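Delta-1-pyrroline-5-carboxylate dehydrogenase, mitochondrial (Mus musculus, PDB 4E3X) catalyses the NAD-dependent oxidation of L-glutamate gamma-semialdehyde to glutamate, the second step of proline degradation in mitochondria. Local coordinates at residues V229-P234 against P267-T272; I282-T285 against P289-K292. One frame throughout, in Å; residues are numbered along the deposited sequence.

Both contacts press a helix against the same five-stranded parallel sheet, in series along the chain: helix 266-274 of contact 1 leads into strand 279-285 of contact 2. Their centres lie about 11 Å apart and their nearest atoms about 6 Å, without touching. Both are chiefly buried and each turns on phenylalanine, but the partners differ. In contact 1 the ring of F269 meets the aliphatic part of K233, an NAD(+)-binding residue; in contact 2 two phenylalanines pack together beside T290, another NAD(+)-binding residue. Contact 2 reaches the surface at T290, and its helix also borders the second subunit, where K292 meets a bound proline, whereas no other protein chain touches contact 1.

Contact 1 of 2, residues V229-P234 against P267-T272; sequences VVLWKP and PTFGDT
K233 and F269 mark the closest approach of the two backbones, with 7.7 Å between K233 CA and F269 CA; here strand 230-233 passes one side of helix 266-274 at a distance bridged by side chains. F269 does most of the bridging. Its CG is anti to the backbone N (chi1 -177°), which carries the ring out from the helix to the strand. CB of K233 sits almost squarely over the ring, 3.6 Å from the centroid of F269 and 5° off its normal, a CH-pi contact. Further along the same side chain, K233 CD comes within 4.1 Å of F269 CG, so the methylene chain also covers the root of the ring. Lysine suits this place because its aliphatic stem can lie on an aromatic face while the amine continues away from the helix; bends at chi2 and chi4 bring NZ round to a weak hydrogen bond with P234 O. L231, two residues earlier and on the same side of the strand, meets the far end of the ring: its carbonyl O approaches the edge of F269 at 3.8 Å from CZ, and its CB adds apolar contact.

This is the helix-on-sheet packing of the NAD(+)-binding domain of aldehyde dehydrogenases, and K233 is itself an NAD(+)-binding residue. F269 also reaches A205 and I207 on the adjoining strand 203-207 and packs on V262 and A264 of the loop before its helix, while L231 packs on I106 of helix 99-118. W232 points away from helix 266-274 and packs on S242 and Y246 of helix 239-251, its NE1 hydrogen-bonded to S208 OG.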
loop_
_atom_site.group_PDB
_atom_site.type_symbol
_atom_site.label_atom_id
_atom_site.label_comp_id
_atom_site.label_asym_id
_atom_site.label_seq_id
_atom_site.Cartn_x
_atom_site.Cartn_y
_atom_site.Cartn_z
ATOM N N VAL B 229 9.253 14.927 1.730
ATOM C CA VAL B 229 10.655 15.296 1.698
ATOM C C VAL B 229 11.484 14.017 1.781
ATOM O O VAL B 229 11.058 13.025 2.368
ATOM C CB VAL B 229 11.027 16.303 2.807
ATOM C CG1 VAL B 229 10.273 17.608 2.597
ATOM C CG2 VAL B 229 10.751 15.732 4.192
ATOM N N VAL B 230 12.665 14.044 1.179
ATOM C CA VAL B 230 13.375 12.818 0.844
ATOM C C VAL B 230 14.869 12.937 1.106
ATOM O O VAL B 230 15.484 13.955 0.769
ATOM C CB VAL B 230 13.194 12.501 -0.664
ATOM C CG1 VAL B 230 13.977 11.258 -1.078
ATOM C CG2 VAL B 230 11.709 12.371 -1.051
ATOM N N LEU B 231 15.441 11.903 1.718
ATOM C CA LEU B 231 16.877 11.683 1.665
ATOM C C LEU B 231 17.162 10.666 0.579
ATOM O O LEU B 231 16.728 9.517 0.661
ATOM C CB LEU B 231 17.422 11.175 3.002
ATOM C CG LEU B 231 17.906 12.233 3.999
ATOM C CD1 LEU B 231 16.771 13.141 4.450
ATOM C CD2 LEU B 231 18.594 11.572 5.202
ATOM N N TRP B 232 17.861 11.105 -0.460
ATOM C CA TRP B 232 18.200 10.237 -1.576
ATOM C C TRP B 232 19.645 9.785 -1.485
ATOM O O TRP B 232 20.560 10.598 -1.602
ATOM C CB TRP B 232 17.962 10.983 -2.884
ATOM C CG TRP B 232 18.268 10.200 -4.124
ATOM C CD1 TRP B 232 18.394 8.838 -4.252
ATOM C CD2 TRP B 232 18.467 10.744 -5.431
ATOM N NE1 TRP B 232 18.668 8.512 -5.566
ATOM C CE2 TRP B 232 18.737 9.666 -6.300
ATOM C CE3 TRP B 232 18.475 12.046 -5.947
ATOM C CZ2 TRP B 232 18.976 9.852 -7.661
ATOM C CZ3 TRP B 232 18.719 12.227 -7.298
ATOM C CH2 TRP B 232 18.974 11.136 -8.135
ATOM N N LYS B 233 19.823 8.481 -1.255
ATOM C CA LYS B 233 21.122 7.828 -1.355
ATOM C C LYS B 233 21.235 7.207 -2.748
ATOM O O LYS B 233 20.707 6.123 -2.987
ATOM C CB LYS B 233 21.267 6.737 -0.285
ATOM C CG LYS B 233 22.598 5.985 -0.361
ATOM C CD LYS B 233 22.415 4.493 -0.013
ATOM C CE LYS B 233 23.642 3.639 -0.326
ATOM N NZ LYS B 233 24.030 3.721 -1.761
ATOM N N PRO B 234 21.914 7.894 -3.679
ATOM C CA PRO B 234 22.063 7.320 -5.020
ATOM C C PRO B 234 23.103 6.206 -5.034
ATOM O O PRO B 234 23.896 6.073 -4.103
ATOM C CB PRO B 234 22.552 8.507 -5.874
ATOM C CG PRO B 234 22.477 9.707 -4.984
ATOM C CD PRO B 234 22.575 9.201 -3.580
ATOM N N PRO B 267 24.890 0.317 4.670
ATOM C CA PRO B 267 24.454 -0.026 6.028
ATOM C C PRO B 267 24.339 1.204 6.932
ATOM O O PRO B 267 23.387 1.310 7.697
ATOM C CB PRO B 267 25.561 -0.971 6.502
ATOM C CG PRO B 267 25.980 -1.673 5.233
ATOM C CD PRO B 267 25.975 -0.567 4.199
ATOM N N THR B 268 25.278 2.135 6.817
ATOM C CA THR B 268 25.245 3.351 7.615
ATOM C C THR B 268 23.976 4.171 7.339
ATOM O O THR B 268 23.317 4.664 8.265
ATOM C CB THR B 268 26.484 4.213 7.343
ATOM O OG1 THR B 268 27.663 3.446 7.606
ATOM C CG2 THR B 268 26.496 5.448 8.235
ATOM N N PHE B 269 23.639 4.320 6.064
ATOM C CA PHE B 269 22.446 5.050 5.664
ATOM C C PHE B 269 21.201 4.377 6.240
ATOM O O PHE B 269 20.346 5.039 6.838
ATOM C CB PHE B 269 22.368 5.118 4.136
ATOM C CG PHE B 269 21.205 5.921 3.628
ATOM C CD1 PHE B 269 21.279 7.302 3.566
ATOM C CD2 PHE B 269 20.037 5.297 3.226
ATOM C CE1 PHE B 269 20.201 8.046 3.118
ATOM C CE2 PHE B 269 18.975 6.034 2.771
ATOM C CZ PHE B 269 19.053 7.406 2.717
ATOM N N GLY B 270 21.105 3.061 6.075
ATOM C CA GLY B 270 19.961 2.325 6.584
ATOM C C GLY B 270 19.833 2.436 8.093
ATOM O O GLY B 270 18.738 2.651 8.612
ATOM N N ASP B 271 20.957 2.312 8.801
ATOM C CA ASP B 271 20.973 2.428 10.261
ATOM C C ASP B 271 20.439 3.790 10.684
ATOM O O ASP B 271 19.645 3.905 11.626
ATOM C CB ASP B 271 22.392 2.294 10.833
ATOM C CG ASP B 271 22.984 0.904 10.678
ATOM O OD1 ASP B 271 22.285 -0.038 10.245
ATOM O OD2 ASP B 271 24.178 0.763 11.021
ATOM N N THR B 272 20.911 4.833 10.010
ATOM C CA THR B 272 20.541 6.191 10.391
ATOM C C THR B 272 19.057 6.466 10.136
ATOM O O THR B 272 18.339 6.937 11.027
ATOM C CB THR B 272 21.389 7.237 9.661
ATOM O OG1 THR B 272 22.776 6.959 9.865
ATOM C CG2 THR B 272 21.062 8.634 10.184
#

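Contact 2 of 2, residues I282-T285 against P289-K292; sequences INFT and PTFK. With PRO (proline), chain C.
F284 and F291 lie with their rings nearly parallel, planes at 21°, yet slid so far apart that they barely overlap, the centroids being 5.7 Å from each other. What lies over one face of F284 is instead the helix backbone: F291 CA stands 4.1 Å above the ring plane, toward its rim. F291 CB completes this contact, 3.7 Å from F284 CE1, and at the same separation F291 CD1 meets F284 CD1. The side chain of F284 extends anti to its amide nitrogen (chi1 176°), bringing the flat ring to the helix; phenylalanine suits the place because its flat apolar ring spans from strand to helix and packs on the backbone and CB of F291. Through CZ and CE2 the ring also reaches T290, whose methyl CG2 lies 3.7 Å from F284 CE2. Threonine serves two surroundings here: its methyl rests against the ring while its hydroxyl is hydrogen-bonded to that of S287.

Strand 279-285 and helix 288-300 are the first two elements of a beta-alpha-beta unit completed by strand 310-314, in the Rossmann-like NAD(+)-binding domain of this family. P289 and T290, at the start of the helix, belong to the NAD(+) site.

F291 also packs on L311 of strand 310-314, and its ring meets F308 of the second subunit edge-to-face. At the dimer interface, K292 NZ donates a 2.8 Å hydrogen bond to O of a bound proline and forms a salt bridge with D303 of the second subunit; a long cationic chain can serve both carboxylates.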
loop_
_atom_site.group_PDB
_atom_site.type_symbol
_atom_site.label_atom_id
_atom_site.label_comp_id
_atom_site.label_asym_id
_atom_site.label_seq_id
_atom_site.Cartn_x
_atom_site.Cartn_y
_atom_site.Cartn_z
ATOM N N ILE B 282 10.386 4.050 3.046
ATOM C CA ILE B 282 11.600 3.704 2.343
ATOM C C ILE B 282 11.191 3.286 0.943
ATOM O O ILE B 282 10.335 2.418 0.767
ATOM C CB ILE B 282 12.362 2.565 3.044
ATOM C CG1 ILE B 282 12.746 2.974 4.474
ATOM C CG2 ILE B 282 13.599 2.214 2.252
ATOM C CD1 ILE B 282 13.406 1.866 5.270
ATOM N N ASN B 283 11.798 3.926 -0.049
ATOM C CA ASN B 283 11.540 3.599 -1.445
ATOM C C ASN B 283 12.833 3.019 -1.997
ATOM O O ASN B 283 13.799 3.747 -2.236
ATOM C CB ASN B 283 11.109 4.844 -2.226
ATOM C CG ASN B 283 10.300 4.505 -3.473
ATOM O OD1 ASN B 283 9.931 3.348 -3.685
ATOM N ND2 ASN B 283 10.013 5.516 -4.301
ATOM N N PHE B 284 12.849 1.698 -2.153
ATOM C CA PHE B 284 14.066 0.936 -2.367
ATOM C C PHE B 284 14.047 0.163 -3.677
ATOM O O PHE B 284 13.029 -0.414 -4.060
ATOM C CB PHE B 284 14.223 -0.055 -1.211
ATOM C CG PHE B 284 15.399 -0.992 -1.356
ATOM C CD1 PHE B 284 15.245 -2.259 -1.921
ATOM C CD2 PHE B 284 16.659 -0.610 -0.915
ATOM C CE1 PHE B 284 16.328 -3.116 -2.046
ATOM C CE2 PHE B 284 17.740 -1.458 -1.043
ATOM C CZ PHE B 284 17.575 -2.712 -1.608
ATOM N N THR B 285 15.188 0.131 -4.351
ATOM C CA THR B 285 15.405 -0.827 -5.435
ATOM C C THR B 285 16.826 -1.359 -5.309
ATOM O O THR B 285 17.771 -0.578 -5.230
ATOM C CB THR B 285 15.122 -0.218 -6.829
ATOM O OG1 THR B 285 13.746 0.194 -6.894
ATOM C CG2 THR B 285 15.392 -1.247 -7.935
ATOM N N PRO B 289 18.257 -9.359 0.072
ATOM C CA PRO B 289 18.736 -9.334 1.462
ATOM C C PRO B 289 18.755 -7.929 2.060
ATOM O O PRO B 289 18.442 -7.774 3.236
ATOM C CB PRO B 289 20.160 -9.898 1.358
ATOM C CG PRO B 289 20.166 -10.704 0.113
ATOM C CD PRO B 289 19.222 -10.028 -0.825
ATOM N N THR B 290 19.108 -6.922 1.271
ATOM C CA THR B 290 19.141 -5.566 1.802
ATOM C C THR B 290 17.731 -5.056 2.137
ATOM O O THR B 290 17.513 -4.452 3.195
ATOM C CB THR B 290 19.857 -4.600 0.842
ATOM O OG1 THR B 290 21.199 -5.058 0.638
ATOM C CG2 THR B 290 19.885 -3.184 1.415
ATOM N N PHE B 291 16.774 -5.318 1.253
ATOM C CA PHE B 291 15.395 -4.920 1.516
ATOM C C PHE B 291 14.870 -5.593 2.789
ATOM O O PHE B 291 14.249 -4.949 3.635
ATOM C CB PHE B 291 14.495 -5.218 0.311
ATOM C CG PHE B 291 13.093 -4.704 0.463
ATOM C CD1 PHE B 291 12.848 -3.351 0.662
ATOM C CD2 PHE B 291 12.012 -5.574 0.412
ATOM C CE1 PHE B 291 11.554 -2.878 0.810
ATOM C CE2 PHE B 291 10.720 -5.108 0.559
ATOM C CZ PHE B 291 10.489 -3.765 0.765
ATOM N N LYS B 292 15.132 -6.886 2.929
ATOM C CA LYS B 292 14.710 -7.593 4.134
ATOM C C LYS B 292 15.354 -7.010 5.389
ATOM O O LYS B 292 14.707 -6.893 6.428
ATOM C CB LYS B 292 15.047 -9.078 4.033
ATOM C CG LYS B 292 14.194 -9.830 3.019
ATOM C CD LYS B 292 14.235 -11.347 3.222
ATOM C CE LYS B 292 15.639 -11.861 3.372
ATOM N NZ LYS B 292 15.672 -13.352 3.341
HETATM N N PRO C . 10.750 -14.150 1.797
HETATM C CA PRO C . 11.471 -14.525 0.577
HETATM C C PRO C . 12.965 -14.497 0.827
HETATM O O PRO C . 13.377 -14.090 1.913
HETATM C CB PRO C . 11.085 -13.420 -0.411
HETATM C CG PRO C . 9.847 -12.792 0.164
HETATM C CD PRO C . 10.045 -12.865 1.636
HETATM O OXT PRO C . 13.770 -14.878 -0.028
#